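Local coordinates for putative uncharacterized protein TTHA0988 (Thermus thermophilus, PDB 3OEP), which is of unknown function, a KipI-KipA homologue with two cyclophilin-like carboxyltransferase-family regions, for which ATP binding and hydrolase activity are only tentatively assigned, at residues L274-K279 / Y296-L301; I307-S312 / F381-L386; E226-M231 / L361-V366; A291-Y296 / L321-R326. All blocks are in the same frame, centred on the assembly; numbering follows the deposited sequence. Where two conformers were deposited one is given.

Interaction 1. Residues L274-K279 / Y296-L301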
# COMPACT_ATOMS: atom_id res chain seq x y z
N LEU A 274 -9.73 15.49 1.02
CA LEU A 274 -8.35 15.77 0.63
C LEU A 274 -7.39 15.56 1.80
O LEU A 274 -7.63 16.05 2.89
CB LEU A 274 -8.24 17.21 0.13
CG LEU A 274 -6.95 17.59 -0.58
CD1 LEU A 274 -6.66 16.63 -1.72
CD2 LEU A 274 -7.03 19.02 -1.10
N GLU A 275 -6.30 14.83 1.55
CA GLU A 275 -5.20 14.70 2.49
C GLU A 275 -4.01 15.42 1.86
O GLU A 275 -3.76 15.27 0.67
CB GLU A 275 -4.82 13.23 2.72
CG GLU A 275 -3.65 13.05 3.69
CD GLU A 275 -3.17 11.62 3.76
OE1 GLU A 275 -2.14 11.32 3.11
OE2 GLU A 275 -3.80 10.80 4.48
N PHE A 276 -3.29 16.20 2.66
CA PHE A 276 -2.04 16.82 2.21
C PHE A 276 -0.99 16.77 3.30
O PHE A 276 -1.31 16.78 4.49
CB PHE A 276 -2.26 18.26 1.74
CG PHE A 276 -3.06 19.09 2.69
CD1 PHE A 276 -2.43 19.93 3.60
CD2 PHE A 276 -4.45 19.04 2.68
CE1 PHE A 276 -3.18 20.69 4.48
CE2 PHE A 276 -5.19 19.80 3.56
CZ PHE A 276 -4.56 20.63 4.46
N ALA A 277 0.27 16.72 2.89
CA ALA A 277 1.37 16.57 3.83
C ALA A 277 2.51 17.52 3.52
O ALA A 277 2.82 17.76 2.35
CB ALA A 277 1.86 15.13 3.83
N TYR A 278 3.10 18.08 4.57
CA TYR A 278 4.31 18.92 4.50
C TYR A 278 4.05 20.30 3.87
O TYR A 278 4.33 21.34 4.49
CB TYR A 278 5.46 18.17 3.80
CG TYR A 278 5.92 16.89 4.52
CD1 TYR A 278 5.43 15.63 4.15
CD2 TYR A 278 6.83 16.95 5.57
CE1 TYR A 278 5.85 14.46 4.82
CE2 TYR A 278 7.25 15.79 6.24
CZ TYR A 278 6.76 14.56 5.86
OH TYR A 278 7.20 13.43 6.54
N LYS A 279 3.51 20.31 2.66
CA LYS A 279 3.12 21.53 1.98
C LYS A 279 1.74 21.33 1.37
O LYS A 279 1.52 20.36 0.63
CB LYS A 279 4.12 21.89 0.88
CG LYS A 279 3.84 23.20 0.18
CD LYS A 279 4.87 23.49 -0.90
CE LYS A 279 4.53 24.77 -1.65
NZ LYS A 279 5.51 25.05 -2.73
N TYR A 296 -3.03 18.10 11.57
CA TYR A 296 -1.95 18.84 12.21
C TYR A 296 -0.96 19.36 11.18
O TYR A 296 -1.02 19.00 10.02
CB TYR A 296 -1.22 17.94 13.21
CG TYR A 296 -2.16 17.28 14.21
CD1 TYR A 296 -2.45 17.89 15.42
CD2 TYR A 296 -2.76 16.06 13.92
CE1 TYR A 296 -3.32 17.30 16.32
CE2 TYR A 296 -3.63 15.46 14.81
CZ TYR A 296 -3.91 16.08 16.01
OH TYR A 296 -4.77 15.48 16.89
N GLY A 297 -0.07 20.24 11.63
CA GLY A 297 1.01 20.73 10.78
C GLY A 297 0.73 22.02 10.04
O GLY A 297 1.63 22.56 9.40
N PHE A 298 -0.50 22.52 10.13
CA PHE A 298 -0.90 23.74 9.42
C PHE A 298 -1.99 24.50 10.15
O PHE A 298 -2.69 23.94 11.00
CB PHE A 298 -1.48 23.43 8.04
CG PHE A 298 -0.64 22.53 7.19
CD1 PHE A 298 0.25 23.05 6.27
CD2 PHE A 298 -0.78 21.15 7.28
CE1 PHE A 298 1.02 22.22 5.47
CE2 PHE A 298 -0.02 20.31 6.48
CZ PHE A 298 0.88 20.84 5.57
N VAL A 299 -2.14 25.77 9.80
CA VAL A 299 -3.38 26.50 10.03
C VAL A 299 -3.88 26.92 8.66
O VAL A 299 -3.09 27.28 7.79
CB VAL A 299 -3.19 27.74 10.95
CG1 VAL A 299 -2.83 27.31 12.37
CG2 VAL A 299 -2.15 28.70 10.38
N ALA A 300 -5.19 26.83 8.46
CA ALA A 300 -5.78 27.23 7.20
C ALA A 300 -5.87 28.75 7.16
O ALA A 300 -6.05 29.40 8.20
CB ALA A 300 -7.16 26.59 7.02
N LEU A 301 -5.73 29.31 5.96
CA LEU A 301 -5.75 30.76 5.76
C LEU A 301 -6.82 31.09 4.73
O LEU A 301 -6.76 30.63 3.59
CB LEU A 301 -4.41 31.26 5.24
CG LEU A 301 -3.19 31.18 6.15
CD1 LEU A 301 -1.97 31.74 5.43
CD2 LEU A 301 -3.44 31.92 7.44

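Interaction 2. Residues I307-S312 / F381-L386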
# COMPACT_ATOMS: atom_id res chain seq x y z
N ILE A 307 -7.44 29.78 10.45
CA ILE A 307 -8.42 28.80 10.90
C ILE A 307 -7.66 27.58 11.44
O ILE A 307 -7.06 26.84 10.65
CB ILE A 307 -9.36 28.38 9.75
CG1 ILE A 307 -10.09 29.60 9.17
CG2 ILE A 307 -10.38 27.33 10.23
CD1 ILE A 307 -10.88 29.32 7.89
N PRO A 308 -7.65 27.39 12.76
CA PRO A 308 -6.96 26.22 13.30
C PRO A 308 -7.74 24.94 13.01
O PRO A 308 -8.94 24.99 12.75
CB PRO A 308 -6.90 26.49 14.81
CG PRO A 308 -7.99 27.45 15.08
CD PRO A 308 -8.19 28.26 13.83
N PRO A 309 -7.05 23.78 13.03
CA PRO A 309 -7.73 22.54 12.69
C PRO A 309 -8.80 22.18 13.72
O PRO A 309 -8.69 22.56 14.89
CB PRO A 309 -6.59 21.50 12.67
CG PRO A 309 -5.52 22.08 13.51
CD PRO A 309 -5.64 23.57 13.40
N GLY A 310 -9.82 21.47 13.26
CA GLY A 310 -10.90 21.00 14.10
C GLY A 310 -12.18 21.82 13.99
O GLY A 310 -13.02 21.76 14.88
N GLN A 311 -12.33 22.57 12.90
CA GLN A 311 -13.56 23.34 12.72
C GLN A 311 -13.96 23.48 11.27
O GLN A 311 -13.14 23.31 10.35
CB GLN A 311 -13.43 24.71 13.39
CG GLN A 311 -12.41 25.64 12.74
CD GLN A 311 -12.11 26.86 13.60
OE1 GLN A 311 -11.33 26.79 14.55
NE2 GLN A 311 -12.73 27.99 13.27
N SER A 312 -15.24 23.78 11.07
CA SER A 312 -15.79 24.03 9.75
C SER A 312 -16.00 25.52 9.54
O SER A 312 -16.10 26.30 10.50
CB SER A 312 -17.11 23.27 9.54
OG SER A 312 -18.17 23.87 10.26
N PHE A 381 -14.90 20.67 16.98
CA PHE A 381 -14.71 19.55 17.91
C PHE A 381 -13.25 19.55 18.33
O PHE A 381 -12.37 19.83 17.52
CB PHE A 381 -15.08 18.23 17.22
CG PHE A 381 -15.16 17.06 18.16
CD1 PHE A 381 -16.34 16.77 18.84
CD2 PHE A 381 -14.05 16.24 18.37
CE1 PHE A 381 -16.42 15.68 19.71
CE2 PHE A 381 -14.12 15.16 19.24
CZ PHE A 381 -15.31 14.88 19.91
N PRO A 382 -12.97 19.24 19.61
CA PRO A 382 -11.58 19.29 20.05
C PRO A 382 -10.73 18.19 19.42
O PRO A 382 -11.19 17.05 19.31
CB PRO A 382 -11.68 19.09 21.57
CG PRO A 382 -12.92 18.27 21.73
CD PRO A 382 -13.87 18.84 20.71
N GLN A 383 -9.53 18.52 19.00
CA GLN A 383 -8.59 17.51 18.55
C GLN A 383 -7.74 17.07 19.71
O GLN A 383 -7.36 17.89 20.55
CB GLN A 383 -7.67 18.05 17.46
CG GLN A 383 -8.40 18.56 16.25
CD GLN A 383 -7.51 18.56 15.03
OE1 GLN A 383 -7.91 18.11 13.96
NE2 GLN A 383 -6.28 19.05 15.18
N ARG A 384 -7.42 15.78 19.76
CA ARG A 384 -6.42 15.28 20.70
C ARG A 384 -5.10 16.01 20.43
O ARG A 384 -4.76 16.30 19.28
CB ARG A 384 -6.26 13.77 20.55
CG ARG A 384 -5.72 13.31 19.21
CD ARG A 384 -5.78 11.79 19.03
NE ARG A 384 -7.14 11.28 18.87
CZ ARG A 384 -7.45 10.06 18.41
NH1 ARG A 384 -6.50 9.21 18.05
NH2 ARG A 384 -8.73 9.70 18.31
N PRO A 385 -4.35 16.34 21.50
CA PRO A 385 -3.07 16.99 21.24
C PRO A 385 -2.06 16.03 20.60
O PRO A 385 -2.10 14.82 20.85
CB PRO A 385 -2.60 17.43 22.63
CG PRO A 385 -3.31 16.54 23.57
CD PRO A 385 -4.63 16.24 22.94
N LEU A 386 -1.19 16.58 19.77
CA LEU A 386 -0.12 15.81 19.16
C LEU A 386 1.14 16.04 19.99
O LEU A 386 1.61 17.17 20.07
CB LEU A 386 0.11 16.28 17.72
CG LEU A 386 1.16 15.53 16.91
CD1 LEU A 386 0.76 14.09 16.69
CD2 LEU A 386 1.40 16.24 15.59

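Interaction 3. Residues E226-M231 / L361-V366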
# COMPACT_ATOMS: atom_id res chain seq x y z
N GLU A 226 -5.30 25.53 -7.71
CA GLU A 226 -4.48 26.54 -8.38
C GLU A 226 -3.02 26.13 -8.38
O GLU A 226 -2.33 26.27 -9.40
CB GLU A 226 -4.65 27.91 -7.73
CG GLU A 226 -6.06 28.48 -7.92
CD GLU A 226 -6.07 29.98 -8.13
OE1 GLU A 226 -5.15 30.50 -8.80
OE2 GLU A 226 -7.01 30.64 -7.65
N GLU A 227 -2.56 25.64 -7.23
CA GLU A 227 -1.21 25.12 -7.07
C GLU A 227 -1.29 23.84 -6.23
O GLU A 227 -2.00 23.80 -5.23
CB GLU A 227 -0.32 26.15 -6.36
CG GLU A 227 -0.49 27.57 -6.89
CD GLU A 227 0.36 28.59 -6.15
OE1 GLU A 227 1.45 28.22 -5.67
OE2 GLU A 227 -0.06 29.76 -6.06
N PRO A 228 -0.58 22.78 -6.64
CA PRO A 228 -0.56 21.58 -5.83
C PRO A 228 0.39 21.74 -4.65
O PRO A 228 1.31 22.55 -4.69
CB PRO A 228 -0.02 20.52 -6.79
CG PRO A 228 0.88 21.27 -7.67
CD PRO A 228 0.19 22.59 -7.89
N GLY A 229 0.14 20.98 -3.60
CA GLY A 229 1.11 20.81 -2.53
C GLY A 229 2.07 19.69 -2.91
O GLY A 229 2.11 19.25 -4.07
N LEU A 230 2.82 19.22 -1.93
CA LEU A 230 3.81 18.15 -2.16
C LEU A 230 3.16 16.87 -2.69
O LEU A 230 3.65 16.28 -3.66
CB LEU A 230 4.56 17.87 -0.86
CG LEU A 230 5.61 16.75 -0.87
CD1 LEU A 230 6.69 17.05 -1.88
CD2 LEU A 230 6.19 16.59 0.53
N MET A 231 2.08 16.44 -2.04
CA MET A 231 1.37 15.22 -2.43
C MET A 231 -0.06 15.24 -1.89
O MET A 231 -0.37 14.64 -0.86
CB MET A 231 2.12 13.96 -1.96
CG MET A 231 1.71 12.70 -2.74
SD MET A 231 2.45 11.17 -2.12
CE MET A 231 4.19 11.54 -2.30
N LEU A 361 -2.98 15.48 -6.81
CA LEU A 361 -3.61 16.59 -7.51
C LEU A 361 -2.57 17.39 -8.28
O LEU A 361 -1.39 17.47 -7.88
CB LEU A 361 -4.39 17.49 -6.55
CG LEU A 361 -5.50 16.80 -5.76
CD1 LEU A 361 -6.14 17.77 -4.78
CD2 LEU A 361 -6.56 16.20 -6.70
N TRP A 362 -3.02 17.94 -9.41
CA TRP A 362 -2.24 18.76 -10.33
C TRP A 362 -2.86 20.14 -10.38
O TRP A 362 -4.07 20.28 -10.22
CB TRP A 362 -2.37 18.25 -11.75
CG TRP A 362 -1.56 17.09 -12.16
CD1 TRP A 362 -0.36 16.70 -11.65
CD2 TRP A 362 -1.86 16.20 -13.23
NE1 TRP A 362 0.10 15.59 -12.33
CE2 TRP A 362 -0.81 15.27 -13.31
CE3 TRP A 362 -2.93 16.09 -14.14
CZ2 TRP A 362 -0.79 14.23 -14.25
CZ3 TRP A 362 -2.91 15.07 -15.07
CH2 TRP A 362 -1.85 14.15 -15.12
N ALA A 363 -2.04 21.15 -10.66
CA ALA A 363 -2.55 22.48 -10.98
C ALA A 363 -3.60 22.35 -12.09
O ALA A 363 -3.38 21.65 -13.08
CB ALA A 363 -1.42 23.40 -11.42
N GLY A 364 -4.75 23.00 -11.89
CA GLY A 364 -5.82 23.00 -12.89
C GLY A 364 -6.90 21.96 -12.65
O GLY A 364 -7.94 22.00 -13.31
N ASP A 365 -6.68 21.03 -11.72
CA ASP A 365 -7.70 20.05 -11.38
C ASP A 365 -8.93 20.76 -10.83
O ASP A 365 -8.82 21.66 -10.00
CB ASP A 365 -7.21 19.04 -10.33
CG ASP A 365 -6.35 17.93 -10.91
OD1 ASP A 365 -6.39 17.69 -12.14
OD2 ASP A 365 -5.65 17.27 -10.13
N VAL A 366 -10.10 20.33 -11.30
CA VAL A 366 -11.37 20.78 -10.74
C VAL A 366 -12.02 19.61 -10.02
O VAL A 366 -12.23 18.54 -10.62
CB VAL A 366 -12.30 21.34 -11.81
CG1 VAL A 366 -13.67 21.66 -11.23
CG2 VAL A 366 -11.67 22.58 -12.43

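Interaction 4. Residues A291-Y296 / L321-R326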
# COMPACT_ATOMS: atom_id res chain seq x y z
N ALA A 291 -16.73 23.83 4.40
CA ALA A 291 -15.60 22.92 4.45
C ALA A 291 -15.10 22.81 5.88
O ALA A 291 -15.44 23.63 6.73
CB ALA A 291 -14.48 23.42 3.51
N ALA A 292 -14.30 21.78 6.15
CA ALA A 292 -13.69 21.63 7.47
C ALA A 292 -12.25 21.19 7.33
O ALA A 292 -11.92 20.38 6.46
CB ALA A 292 -14.46 20.63 8.31
N PHE A 293 -11.41 21.73 8.20
CA PHE A 293 -10.00 21.45 8.24
C PHE A 293 -9.70 20.72 9.55
O PHE A 293 -10.15 21.13 10.62
CB PHE A 293 -9.21 22.76 8.15
CG PHE A 293 -7.74 22.61 8.42
CD1 PHE A 293 -7.11 23.42 9.35
CD2 PHE A 293 -7.00 21.64 7.75
CE1 PHE A 293 -5.76 23.28 9.61
CE2 PHE A 293 -5.64 21.50 8.01
CZ PHE A 293 -5.02 22.31 8.94
N ALA A 294 -8.98 19.60 9.45
CA ALA A 294 -8.59 18.83 10.63
C ALA A 294 -7.21 18.23 10.39
O ALA A 294 -6.68 18.28 9.28
CB ALA A 294 -9.61 17.74 10.93
N GLY A 295 -6.63 17.68 11.45
CA GLY A 295 -5.25 17.18 11.40
C GLY A 295 -4.29 18.18 11.99
O GLY A 295 -4.67 19.01 12.83
N TYR A 296 -3.03 18.10 11.57
CA TYR A 296 -1.95 18.84 12.21
C TYR A 296 -0.96 19.36 11.18
O TYR A 296 -1.02 19.00 10.02
CB TYR A 296 -1.22 17.94 13.21
CG TYR A 296 -2.16 17.28 14.21
CD1 TYR A 296 -2.45 17.89 15.42
CD2 TYR A 296 -2.76 16.06 13.92
CE1 TYR A 296 -3.32 17.30 16.32
CE2 TYR A 296 -3.63 15.46 14.81
CZ TYR A 296 -3.91 16.08 16.01
OH TYR A 296 -4.77 15.48 16.89
N LEU A 321 -8.13 29.53 -0.51
CA LEU A 321 -7.78 28.87 0.73
C LEU A 321 -6.34 28.38 0.65
O LEU A 321 -5.95 27.72 -0.33
CB LEU A 321 -8.73 27.69 0.94
CG LEU A 321 -8.55 26.85 2.21
CD1 LEU A 321 -8.81 27.67 3.46
CD2 LEU A 321 -9.50 25.64 2.12
N ARG A 322 -5.55 28.69 1.67
CA ARG A 322 -4.15 28.27 1.73
C ARG A 322 -3.90 27.61 3.07
O ARG A 322 -4.74 27.68 3.97
CB ARG A 322 -3.22 29.48 1.57
CG ARG A 322 -3.31 30.18 0.22
CD ARG A 322 -2.49 31.46 0.20
NE ARG A 322 -2.53 32.11 -1.12
CZ ARG A 322 -3.46 32.96 -1.53
NH1 ARG A 322 -4.48 33.31 -0.74
NH2 ARG A 322 -3.38 33.48 -2.75
N PHE A 323 -2.74 26.97 3.20
CA PHE A 323 -2.39 26.28 4.44
C PHE A 323 -1.00 26.69 4.86
O PHE A 323 -0.02 26.40 4.18
CB PHE A 323 -2.50 24.77 4.25
CG PHE A 323 -3.89 24.33 3.88
CD1 PHE A 323 -4.84 24.14 4.86
CD2 PHE A 323 -4.24 24.19 2.54
CE1 PHE A 323 -6.14 23.76 4.52
CE2 PHE A 323 -5.54 23.80 2.20
CZ PHE A 323 -6.48 23.59 3.19
N ARG A 324 -0.93 27.41 5.98
CA ARG A 324 0.32 27.91 6.51
C ARG A 324 0.95 26.86 7.42
O ARG A 324 0.35 26.48 8.41
CB ARG A 324 0.05 29.19 7.31
CG ARG A 324 1.27 29.82 7.95
CD ARG A 324 0.89 31.16 8.59
NE ARG A 324 0.57 32.16 7.58
CZ ARG A 324 -0.08 33.31 7.81
NH1 ARG A 324 -0.50 33.62 9.03
NH2 ARG A 324 -0.31 34.15 6.81
N PRO A 325 2.15 26.38 7.08
CA PRO A 325 2.76 25.37 7.96
C PRO A 325 2.94 25.89 9.39
O PRO A 325 3.32 27.04 9.59
CB PRO A 325 4.12 25.11 7.29
CG PRO A 325 3.89 25.44 5.86
CD PRO A 325 2.96 26.60 5.87
N ARG A 326 2.63 25.04 10.37
CA ARG A 326 2.75 25.45 11.77
C ARG A 326 2.81 24.27 12.71
O ARG A 326 2.07 23.29 12.55
CB ARG A 326 1.57 26.33 12.18
CG ARG A 326 1.58 26.69 13.67
CD ARG A 326 0.70 27.87 13.97
NE ARG A 326 1.06 29.04 13.18
CZ ARG A 326 0.33 30.15 13.09
NH1 ARG A 326 -0.81 30.26 13.76
NH2 ARG A 326 0.75 31.15 12.32

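Interaction 1. Residues L274-K279 / Y296-L301
The strands that carry Phe276 and Phe298 belong to two different antiparallel sheets and meet through side chains rather than backbone bonds; the closest CA pair, Tyr278 and Gly297, is 7.3 Å apart. Phe276 turns an edge toward the face of Phe298 in a T-shaped (edge-to-face) pair, with ring centroids 5.2 Å apart and planes at 60°. The CD1-CE1 side of Phe276 makes the contact, CE1 coming nearest at 3.7 Å from Phe298 CD2, off-centre toward the rim of that ring. What swings the Phe276 ring across is its first torsion, with CG tucked between the two backbone arms, N and C (chi1 48°). The side chains overlap side by side, and the far end of Phe298 meets the turn beyond strand 273-277. There CE1 of Phe298 is 3.6 Å from Tyr278 O, while Lys279 N lies at the ring edge, in its plane. The turn is a classic gamma turn, closed by the 2.7 Å bond from Lys279 N to Ala277 O. With an alanine at Phe298, the Phe276 edge would probably lose the face it rests on, opening a gap beside the turn. Such aromatic packing between facing five- and six-stranded sheets is consistent with a beta-sandwich-like core.

Interaction 2. Residues I307-S312 / F381-L386
The amide of Gln383 and the ring of Phe381 are the flat groups here. Pro309 covers the amide on one face, obliquely, at its nitrogen end, where NE2 of Gln383 is 3.5 Å from Pro309 CB and equally near CG. From the opposite face CE1 of Tyr296 packs against the same nitrogen, whose hydrogen-bond partner is Gly295 O. The Phe381 ring has Pro382 CD over one face, 3.3 Å above its plane, and leads away from residues 307-312 to rest on Leu260 of helix 255-264.

Gln383 arrives with CG anti to its carbonyl carbon (chi1 -58°) and the rest of the chain extended, which carries the amide across Pro309 at about a right angle. On the way CG passes 4.1 Å from Gly310 CA. A serine in place of Gln383 would be too short to deliver an amide, and is likely to leave Gly295 O without this donor and one side of Pro309 uncovered.

The backbones are joined by one hydrogen bond, from Phe381 N to Gly310 O at 3.0 Å, nearly straight at 161°. Two things favour glycine at Gly310: at its backbone angles a CB would press against the preceding carbonyl, and it would also collide with Phe381 O. Gly310 and Gln311 together pair with Phe293 as a G1 beta bulge at the start of strand 311-315, and the segment 381-386 lies against this bulge at the outer strand of the five-stranded antiparallel sheet.

Interaction 3. Residues E226-M231 / L361-V366
Pro228 points its ring at the Leu361-Ala363 backbone, and the ring atoms meet it in turn. CB of Pro228 comes first, 3.5 Å from the carbonyl oxygen Leu361 O. Farther round, CG stands 4.2 Å from Ala363 N. CD goes closer to that same residue, 3.8 Å from Ala363 N and 4.0 Å from Ala363 CB, so the proline ring spans the peptides on both sides of Trp362. The methyl of Ala363 has a second neighbour in the carbonyl oxygen of Glu226, with CB of Ala363 and Glu226 O 3.6 Å apart. All of this is van der Waals contact.

The surface that receives the proline includes a type II beta turn from Trp362 to Asp365, with Gly364 in the third position, where its positive phi of 96° suits glycine. The turn is closed by Asp365 N bonding Trp362 O at 3.1 Å. A second bond runs back across it: Trp362 N gives its hydrogen to Asp365 OD2 at 2.8 Å, almost straight at 173°, approaching from well above the carboxylate plane. OD2 of Asp365 also forms a salt bridge with Arg359, which makes a cation-pi contact with the Trp362 ring, so one arginine contacts both ends of the turn.

In the partner segment, Glu226 and Glu227 form a classic beta bulge opposite Val282, where the chain turns a corner after strand 221-225. Gly364 bonds to Val225 of that strand, and the turn then runs straight into strand 366-368, the next strand of the same sheet.

Interaction 4. Residues A291-Y296 / L321-R326
The interior between two facing antiparallel sheets is where Phe293 and Phe323 meet, the first on strand 289-295 of the five-stranded sheet and the second on strand 320-325 of the six-stranded one. Their CA atoms are 9.8 Å apart, and both side chains point inward to bridge the distance. The nearest atoms of Phe293 are CD2 and CE2: CD2 of Phe293 is 4.0 Å from Phe323 CE1, and CE2 of Phe293 is 4.2 Å from Phe323 CD1. Those atoms of Phe323 lie over one face of Phe293, offset toward its rim. The rings are inclined at 52° with centroids 5.5 Å apart.

The two side chains leave their strands differently. Phe293 has CG opposite its backbone N (chi1 170°), whereas Phe323 puts CG opposite its carbonyl carbon (chi1 -60°). Phe298 packs against both rings, and Phe276 also meets Phe323, so the pair is part of a cluster of four phenylalanines.

The charged groups of the segment 321-326 have partners of their own: Arg324 and Arg326, both exposed, form salt bridges with Glu306. What joins the sheets at this point is therefore probably hydrophobic burial and dispersion between two hydrocarbon rings. With no hydrogen bond or charge to dictate an angle, the tilt of each ring is probably decided by its fit among the neighbouring aromatics.

In the fold
Interactions 1 and 4 form one core: their centres are 4 Å apart, they share Tyr296, and each joins the five-stranded antiparallel sheet to the six-stranded one, in which strands 298-302 and 320-325 are neighbours. Interaction 2 lies about 10 Å from interaction 4, centre to centre, at the rim of the five-stranded sheet, and is tied in by the Tyr296 hydroxyl bonding Arg384 O. Interaction 3, centred 14 Å from interaction 1, touches it through Leu230 and Leu361 but stays about 16 Å, nearest atoms, from interaction 2. Along the chain, 226-231 comes first and 381-386 last, so the contacts draw distant parts of the sequence around a single two-sheet unit.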